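Local coordinates for protein XPF endonuclease (Aeropyrum pernix, PDB 2BGW) that probably acts as a magnesium-dependent, structure-specific DNA endonuclease of the XPF family, cutting DNA during repair, at residues Met40-Val45 with Ile50-Thr55; Ile85-Pro90 with Lys124-Val129. All coordinates share one frame; numbering follows the deposited sequence.

Interaction 1: Met40-Val45 with Ile50-Thr55; sequences MGDYLV and IVERKT. With MG (magnesium ion), chain E; SO4 (sulfate ion), chain G; SO4 (sulfate ion), chain H.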
ATOM      1  N   MET A  40       9.178  -4.408  -3.579  1.00 34.52           N
ATOM      2  CA  MET A  40       8.497  -3.121  -3.772  1.00 34.70           C
ATOM      3  C   MET A  40       8.301  -2.339  -2.476  1.00 33.55           C
ATOM      4  O   MET A  40       8.208  -2.933  -1.421  1.00 34.06           O
ATOM      5  CB  MET A  40       7.144  -3.331  -4.470  1.00 33.98           C
ATOM      6  CG  MET A  40       6.165  -4.172  -3.730  1.00 34.74           C
ATOM      7  SD  MET A  40       5.068  -5.015  -4.885  1.00 37.97           S
ATOM      8  CE  MET A  40       4.098  -3.677  -5.511  1.00 36.40           C
ATOM      9  N   GLY A  41       8.232  -1.014  -2.574  1.00 32.71           N
ATOM     10  CA  GLY A  41       7.964  -0.154  -1.434  1.00 31.64           C
ATOM     11  C   GLY A  41       9.163  -0.052  -0.525  1.00 31.20           C
ATOM     12  O   GLY A  41      10.192  -0.662  -0.796  1.00 31.44           O
ATOM     13  N   ASP A  42       9.027   0.678   0.579  1.00 30.80           N
ATOM     14  CA  ASP A  42      10.191   1.045   1.375  1.00 30.64           C
ATOM     15  C   ASP A  42      10.178   0.433   2.724  1.00 29.97           C
ATOM     16  O   ASP A  42      11.236   0.197   3.294  1.00 30.54           O
ATOM     17  CB  ASP A  42      10.323   2.562   1.529  1.00 31.26           C
ATOM     18  CG  ASP A  42      10.172   3.301   0.209  1.00 33.39           C
ATOM     19  OD1 ASP A  42      10.596   2.757  -0.853  1.00 36.23           O
ATOM     20  OD2 ASP A  42       9.599   4.415   0.230  1.00 34.26           O
ATOM     21  N   TYR A  43       8.991   0.191   3.253  1.00 29.20           N
ATOM     22  CA  TYR A  43       8.896  -0.437   4.550  1.00 28.41           C
ATOM     23  C   TYR A  43       7.868  -1.537   4.540  1.00 28.14           C
ATOM     24  O   TYR A  43       6.724  -1.295   4.191  1.00 27.65           O
ATOM     25  CB  TYR A  43       8.538   0.589   5.618  1.00 28.20           C
ATOM     26  CG  TYR A  43       9.617   1.575   5.850  1.00 27.73           C
ATOM     27  CD1 TYR A  43       9.670   2.748   5.107  1.00 29.17           C
ATOM     28  CD2 TYR A  43      10.599   1.346   6.781  1.00 26.97           C
ATOM     29  CE1 TYR A  43      10.671   3.677   5.294  1.00 27.64           C
ATOM     30  CE2 TYR A  43      11.604   2.265   6.988  1.00 27.72           C
ATOM     31  CZ  TYR A  43      11.629   3.427   6.230  1.00 28.32           C
ATOM     32  OH  TYR A  43      12.617   4.350   6.402  1.00 29.60           O
ATOM     33  N   LEU A  44       8.289  -2.738   4.920  1.00 27.99           N
ATOM     34  CA  LEU A  44       7.363  -3.825   5.162  1.00 28.16           C
ATOM     35  C   LEU A  44       6.919  -3.815   6.635  1.00 29.12           C
ATOM     36  O   LEU A  44       7.703  -4.060   7.554  1.00 29.77           O
ATOM     37  CB  LEU A  44       7.983  -5.173   4.749  1.00 27.45           C
ATOM     38  CG  LEU A  44       7.029  -6.368   4.918  1.00 26.63           C
ATOM     39  CD1 LEU A  44       5.929  -6.404   3.867  1.00 25.62           C
ATOM     40  CD2 LEU A  44       7.764  -7.656   4.953  1.00 24.96           C
ATOM     41  N   VAL A  45       5.644  -3.572   6.857  1.00 30.14           N
ATOM     42  CA  VAL A  45       5.134  -3.327   8.195  1.00 31.50           C
ATOM     43  C   VAL A  45       4.485  -4.552   8.875  1.00 32.57           C
ATOM     44  O   VAL A  45       4.701  -4.804  10.041  1.00 33.31           O
ATOM     45  CB  VAL A  45       4.186  -2.120   8.151  1.00 31.28           C
ATOM     46  CG1 VAL A  45       3.389  -2.008   9.417  1.00 32.03           C
ATOM     47  CG2 VAL A  45       4.992  -0.895   7.935  1.00 30.75           C
ATOM     48  N   ILE A  50       2.185  -2.651   3.196  1.00 30.16           N
ATOM     49  CA  ILE A  50       3.409  -2.102   2.639  1.00 28.98           C
ATOM     50  C   ILE A  50       3.329  -0.578   2.750  1.00 29.35           C
ATOM     51  O   ILE A  50       2.238   0.006   2.671  1.00 29.36           O
ATOM     52  CB  ILE A  50       3.651  -2.575   1.170  1.00 28.54           C
ATOM     53  CG1 ILE A  50       5.058  -2.250   0.706  1.00 26.41           C
ATOM     54  CG2 ILE A  50       2.683  -1.931   0.214  1.00 28.70           C
ATOM     55  CD1 ILE A  50       6.059  -3.208   1.172  1.00 24.09           C
ATOM     56  N   VAL A  51       4.489   0.047   2.945  1.00 29.28           N
ATOM     57  CA  VAL A  51       4.619   1.488   3.103  1.00 29.12           C
ATOM     58  C   VAL A  51       5.615   2.003   2.076  1.00 29.81           C
ATOM     59  O   VAL A  51       6.715   1.442   1.912  1.00 29.95           O
ATOM     60  CB  VAL A  51       5.128   1.853   4.530  1.00 29.03           C
ATOM     61  CG1 VAL A  51       5.620   3.301   4.615  1.00 27.54           C
ATOM     62  CG2 VAL A  51       4.057   1.609   5.553  1.00 28.23           C
ATOM     63  N   GLU A  52       5.222   3.076   1.401  1.00 30.14           N
ATOM     64  CA  GLU A  52       6.037   3.727   0.390  1.00 31.19           C
ATOM     65  C   GLU A  52       6.233   5.116   0.932  1.00 31.04           C
ATOM     66  O   GLU A  52       5.269   5.799   1.218  1.00 31.67           O
ATOM     67  CB  GLU A  52       5.269   3.720  -0.956  1.00 31.77           C
ATOM     68  CG  GLU A  52       5.862   4.472  -2.146  1.00 34.12           C
ATOM     69  CD  GLU A  52       7.376   4.307  -2.294  1.00 38.33           C
ATOM     70  OE1 GLU A  52       7.909   3.177  -2.147  1.00 39.17           O
ATOM     71  OE2 GLU A  52       8.044   5.329  -2.580  1.00 39.93           O
ATOM     72  N   ARG A  53       7.477   5.515   1.141  1.00 31.39           N
ATOM     73  CA  ARG A  53       7.780   6.818   1.748  1.00 31.53           C
ATOM     74  C   ARG A  53       8.184   7.779   0.669  1.00 32.24           C
ATOM     75  O   ARG A  53       9.026   7.457  -0.155  1.00 32.53           O
ATOM     76  CB  ARG A  53       8.922   6.723   2.748  1.00 30.75           C
ATOM     77  CG  ARG A  53       9.285   8.042   3.362  1.00 30.29           C
ATOM     78  CD  ARG A  53      10.663   7.978   3.984  1.00 29.90           C
ATOM     79  NE  ARG A  53      11.165   9.285   4.406  1.00 29.76           N
ATOM     80  CZ  ARG A  53      12.259   9.869   3.915  1.00 29.92           C
ATOM     81  NH1 ARG A  53      12.980   9.264   2.984  1.00 27.67           N
ATOM     82  NH2 ARG A  53      12.650  11.054   4.366  1.00 28.63           N
ATOM     83  N   LYS A  54       7.594   8.969   0.692  1.00 32.97           N
ATOM     84  CA  LYS A  54       7.874   9.995  -0.304  1.00 33.23           C
ATOM     85  C   LYS A  54       7.855  11.379   0.318  1.00 32.84           C
ATOM     86  O   LYS A  54       6.917  11.722   1.045  1.00 32.63           O
ATOM     87  CB  LYS A  54       6.822   9.905  -1.395  1.00 33.51           C
ATOM     88  CG  LYS A  54       7.407   9.686  -2.728  1.00 35.07           C
ATOM     89  CD  LYS A  54       6.699   8.602  -3.448  1.00 37.08           C
ATOM     90  CE  LYS A  54       7.688   7.936  -4.360  1.00 39.51           C
ATOM     91  NZ  LYS A  54       6.925   7.280  -5.411  1.00 41.43           N
ATOM     92  N   THR A  55       8.902  12.157   0.052  1.00 32.98           N
ATOM     93  CA  THR A  55       8.930  13.587   0.417  1.00 33.28           C
ATOM     94  C   THR A  55       7.871  14.306  -0.414  1.00 34.16           C
ATOM     95  O   THR A  55       7.592  13.908  -1.567  1.00 34.54           O
ATOM     96  CB  THR A  55      10.253  14.241   0.052  1.00 32.96           C
ATOM     97  OG1 THR A  55      10.552  13.917  -1.303  1.00 33.31           O
ATOM     98  CG2 THR A  55      11.401  13.792   0.956  1.00 31.79           C
TER
HETATM   99 MG    MG E1230      10.142   5.694  -1.774  1.00 61.95          MG
HETATM  100  S   SO4 G1232      15.870  10.992   1.857  1.00 60.75           S
HETATM  101  O1  SO4 G1232      15.661   9.614   2.298  1.00 62.12           O
HETATM  102  O2  SO4 G1232      14.908  11.266   0.780  1.00 59.15           O
HETATM  103  O3  SO4 G1232      15.635  11.930   2.968  1.00 60.83           O
HETATM  104  O4  SO4 G1232      17.274  11.087   1.435  1.00 59.55           O
HETATM  105  S   SO4 H1233       8.627   0.221  -6.393  1.00 63.49           S
HETATM  106  O1  SO4 H1233       9.755  -0.737  -6.475  1.00 62.51           O
HETATM  107  O2  SO4 H1233       7.741  -0.106  -5.272  1.00 62.83           O
HETATM  108  O3  SO4 H1233       9.128   1.542  -6.016  1.00 62.63           O
HETATM  109  O4  SO4 H1233       7.875   0.266  -7.684  1.00 61.88           O
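Asp42 holds CG beside its backbone N (chi1 -48°), and Glu52 folds back at chi2 (41°), although its CB leaves the backbone on the side away from 40-45; these torsions bring the two carboxylates to one magnesium ion. Asp42 OD2 binds the metal at 2.4 Å and Glu52 OE2 at 2.3 Å, with the carboxylate planes 71° apart. The ion bridges the two carboxylates. Arg53 belongs to the same site. Its backbone N donates to Asp42 OD2 (2.6 Å), meeting the anti side of the carboxylate and well out of its plane, so this oxygen serves metal and backbone at once. Behind the site lies a classic beta bulge: Asp42 N (2.8 Å) and Tyr43 N (2.9 Å) both donate to Val51 O, and Val51 N returns a bond to Tyr43 O. Beyond it, Val45 CG2 packs on Val51 CG2 at 3.6 Å, on the same sheet face as Tyr43. The Leu44 and Ile50 side chains cross at about a right angle on the other face, CD1 to CD1. Glu52, Arg53 and Lys54 open the ERKX3D signature of XPF-type nucleases in the PD-(D/E)XK superfamily. The extended Arg53 chain carries its guanidinium to a sulfate met at its edge, NH1 bonding O1 at 2.8 Å, while NH2 forms a salt bridge with Glu87. Strand 10-14 pairs with the outer side of 43-46, and strand 81-87 with that of 49-55; Tyr43 packs on helices 22-28 and 123-137, and Met40 on helix 67-78.

Interaction 2: Ile85-Pro90 with Lys124-Val129; sequences IVEGPP and KGTALV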
ATOM      1  N   ILE A  85       3.183   7.487   2.465  1.00 26.23           N
ATOM      2  CA  ILE A  85       3.385   8.502   3.467  1.00 27.39           C
ATOM      3  C   ILE A  85       4.046   9.668   2.810  1.00 27.93           C
ATOM      4  O   ILE A  85       5.158   9.544   2.296  1.00 27.97           O
ATOM      5  CB  ILE A  85       4.281   8.018   4.634  1.00 27.73           C
ATOM      6  CG1 ILE A  85       3.503   7.047   5.535  1.00 27.29           C
ATOM      7  CG2 ILE A  85       4.824   9.220   5.418  1.00 26.37           C
ATOM      8  CD1 ILE A  85       4.384   6.266   6.459  1.00 26.95           C
ATOM      9  N   VAL A  86       3.364  10.804   2.826  1.00 28.78           N
ATOM     10  CA  VAL A  86       3.934  12.000   2.229  1.00 29.72           C
ATOM     11  C   VAL A  86       4.556  12.901   3.293  1.00 30.42           C
ATOM     12  O   VAL A  86       3.886  13.412   4.207  1.00 30.04           O
ATOM     13  CB  VAL A  86       2.927  12.730   1.367  1.00 29.93           C
ATOM     14  CG1 VAL A  86       3.590  13.908   0.711  1.00 30.70           C
ATOM     15  CG2 VAL A  86       2.344  11.782   0.302  1.00 29.44           C
ATOM     16  N   GLU A  87       5.864  13.056   3.165  1.00 31.27           N
ATOM     17  CA  GLU A  87       6.670  13.745   4.149  1.00 32.74           C
ATOM     18  C   GLU A  87       6.960  15.196   3.731  1.00 33.65           C
ATOM     19  O   GLU A  87       7.672  15.439   2.728  1.00 33.81           O
ATOM     20  CB  GLU A  87       7.971  12.970   4.317  1.00 32.80           C
ATOM     21  CG  GLU A  87       8.993  13.549   5.265  1.00 33.89           C
ATOM     22  CD  GLU A  87      10.069  12.531   5.563  1.00 37.30           C
ATOM     23  OE1 GLU A  87       9.723  11.483   6.170  1.00 37.01           O
ATOM     24  OE2 GLU A  87      11.250  12.760   5.180  1.00 36.44           O
ATOM     25  N   GLY A  88       6.433  16.146   4.507  1.00 33.80           N
ATOM     26  CA  GLY A  88       6.557  17.554   4.176  1.00 34.55           C
ATOM     27  C   GLY A  88       5.234  18.079   3.649  1.00 35.44           C
ATOM     28  O   GLY A  88       4.290  17.316   3.465  1.00 35.20           O
ATOM     29  N   PRO A  89       5.151  19.394   3.405  1.00 36.08           N
ATOM     30  CA  PRO A  89       3.906  20.022   3.009  1.00 36.17           C
ATOM     31  C   PRO A  89       3.351  19.426   1.744  1.00 36.35           C
ATOM     32  O   PRO A  89       4.076  19.220   0.781  1.00 36.36           O
ATOM     33  CB  PRO A  89       4.309  21.470   2.772  1.00 36.02           C
ATOM     34  CG  PRO A  89       5.461  21.643   3.673  1.00 36.30           C
ATOM     35  CD  PRO A  89       6.231  20.386   3.493  1.00 36.33           C
ATOM     36  N   PRO A  90       2.058  19.142   1.757  1.00 36.66           N
ATOM     37  CA  PRO A  90       1.404  18.496   0.655  1.00 36.79           C
ATOM     38  C   PRO A  90       1.767  19.131  -0.657  1.00 37.25           C
ATOM     39  O   PRO A  90       2.012  18.421  -1.603  1.00 37.95           O
ATOM     40  CB  PRO A  90      -0.058  18.718   0.966  1.00 36.87           C
ATOM     41  CG  PRO A  90      -0.099  18.683   2.460  1.00 36.85           C
ATOM     42  CD  PRO A  90       1.130  19.417   2.869  1.00 36.77           C
ATOM     43  N   LYS A 124      10.897  12.083  11.437  1.00 32.54           N
ATOM     44  CA  LYS A 124      10.444  11.644  12.756  1.00 31.57           C
ATOM     45  C   LYS A 124       8.955  11.341  12.723  1.00 30.83           C
ATOM     46  O   LYS A 124       8.494  10.412  13.357  1.00 30.82           O
ATOM     47  CB  LYS A 124      10.741  12.726  13.799  1.00 31.62           C
ATOM     48  CG  LYS A 124      10.557  12.291  15.221  1.00 31.73           C
ATOM     49  CD  LYS A 124      10.137  13.435  16.095  1.00 32.92           C
ATOM     50  CE  LYS A 124      10.242  13.061  17.575  1.00 34.43           C
ATOM     51  NZ  LYS A 124       9.533  14.065  18.441  1.00 34.53           N
ATOM     52  N   GLY A 125       8.209  12.132  11.970  1.00 30.04           N
ATOM     53  CA  GLY A 125       6.789  11.899  11.835  1.00 29.82           C
ATOM     54  C   GLY A 125       6.525  10.600  11.092  1.00 29.62           C
ATOM     55  O   GLY A 125       5.656   9.809  11.467  1.00 29.64           O
ATOM     56  N   THR A 126       7.281  10.381  10.025  1.00 29.34           N
ATOM     57  CA  THR A 126       7.144   9.171   9.217  1.00 28.72           C
ATOM     58  C   THR A 126       7.514   7.978  10.076  1.00 28.19           C
ATOM     59  O   THR A 126       6.777   6.979  10.107  1.00 27.92           O
ATOM     60  CB  THR A 126       8.025   9.243   7.970  1.00 28.67           C
ATOM     61  OG1 THR A 126       7.804  10.516   7.342  1.00 29.02           O
ATOM     62  CG2 THR A 126       7.693   8.128   6.998  1.00 27.44           C
ATOM     63  N   ALA A 127       8.617   8.134  10.812  1.00 27.42           N
ATOM     64  CA  ALA A 127       9.081   7.134  11.754  1.00 26.73           C
ATOM     65  C   ALA A 127       8.044   6.833  12.852  1.00 26.72           C
ATOM     66  O   ALA A 127       7.855   5.673  13.233  1.00 26.97           O
ATOM     67  CB  ALA A 127      10.362   7.543  12.318  1.00 26.21           C
ATOM     68  N   LEU A 128       7.326   7.846  13.310  1.00 26.23           N
ATOM     69  CA  LEU A 128       6.250   7.599  14.252  1.00 26.65           C
ATOM     70  C   LEU A 128       5.075   6.846  13.621  1.00 27.01           C
ATOM     71  O   LEU A 128       4.546   5.906  14.207  1.00 27.32           O
ATOM     72  CB  LEU A 128       5.792   8.900  14.914  1.00 26.43           C
ATOM     73  CG  LEU A 128       6.873   9.501  15.819  1.00 26.24           C
ATOM     74  CD1 LEU A 128       6.712  11.002  15.976  1.00 26.24           C
ATOM     75  CD2 LEU A 128       6.875   8.812  17.169  1.00 25.54           C
ATOM     76  N   VAL A 129       4.679   7.250  12.425  1.00 27.00           N
ATOM     77  CA  VAL A 129       3.533   6.658  11.761  1.00 27.19           C
ATOM     78  C   VAL A 129       3.845   5.212  11.436  1.00 27.79           C
ATOM     79  O   VAL A 129       3.005   4.324  11.606  1.00 27.87           O
ATOM     80  CB  VAL A 129       3.201   7.443  10.473  1.00 27.28           C
ATOM     81  CG1 VAL A 129       2.088   6.806   9.681  1.00 26.31           C
ATOM     82  CG2 VAL A 129       2.805   8.827  10.844  1.00 26.95           C
TER
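Ile85 and Glu87 meet Thr126 and Val129 in a buried strand-on-helix contact, where helix 123-137 lies against one face of the central sheet of the nuclease fold. The axes of 85-87 and 124-129 run nearly antiparallel, 160° between their directions and 9.0 Å apart at closest approach. Ile85 and Glu87, alternate residues on one strand face, meet Thr126, and Ile85 also reaches Val129 one turn on. Ile85 provides the apolar part. Its CG2 packs on Thr126 CG2 at 3.5 Å, and CD1, at the end of the other branch, reaches the same methyl and meets Val129 CG1 tip to tip at 4.0 Å. Trimmed to an alanine here, the side chain would lack CG2 and CD1, which is likely to leave the Thr126 and Val129 methyls without their strand partner and open a gap beneath the helix. Glu87 provides the polar part. With CG anti to the backbone N (chi1 178°) and the chain extended beyond it, the side chain crosses that of Thr126 at about a right angle, and OE1 accepts a hydrogen bond from OG1; the modelled separation is very short and should not be read closely at 2.80 Å resolution. Thr126 turns its methyl to Ile85 and its hydroxyl to a buried acid whose OE2 is engaged by Arg53; OG1 is also hydrogen-bonded to Thr120. Val86, on the other face, packs on helix 56-65. Strands 49-55 and 116-120 flank 81-87, and Leu128 and Val129 pack on Tyr103 of the second subunit, so the helix also reaches the dimer partner.

How the interactions relate
From the N terminus, interaction 1 comes first: residues 40-45 lead into strand 43-46, and only four residues separate them from 50-55, so this contact closes a tight beta hairpin. The chain then passes through helices 56-65 and 67-78 before strand 81-87 enters the sheet beside 49-55. Interaction 2 closes a longer loop of 33 residues, taking in helix 99-112 and strand 116-120 before helix 123-137 returns to the sheet. The two loops follow in series, neither enclosing nor crossing the other. They touch where the strands adjoin: Val51 CG1 packs on Ile85 CD1 at 3.7 Å, coupling the metal-bearing hairpin to the helical layer.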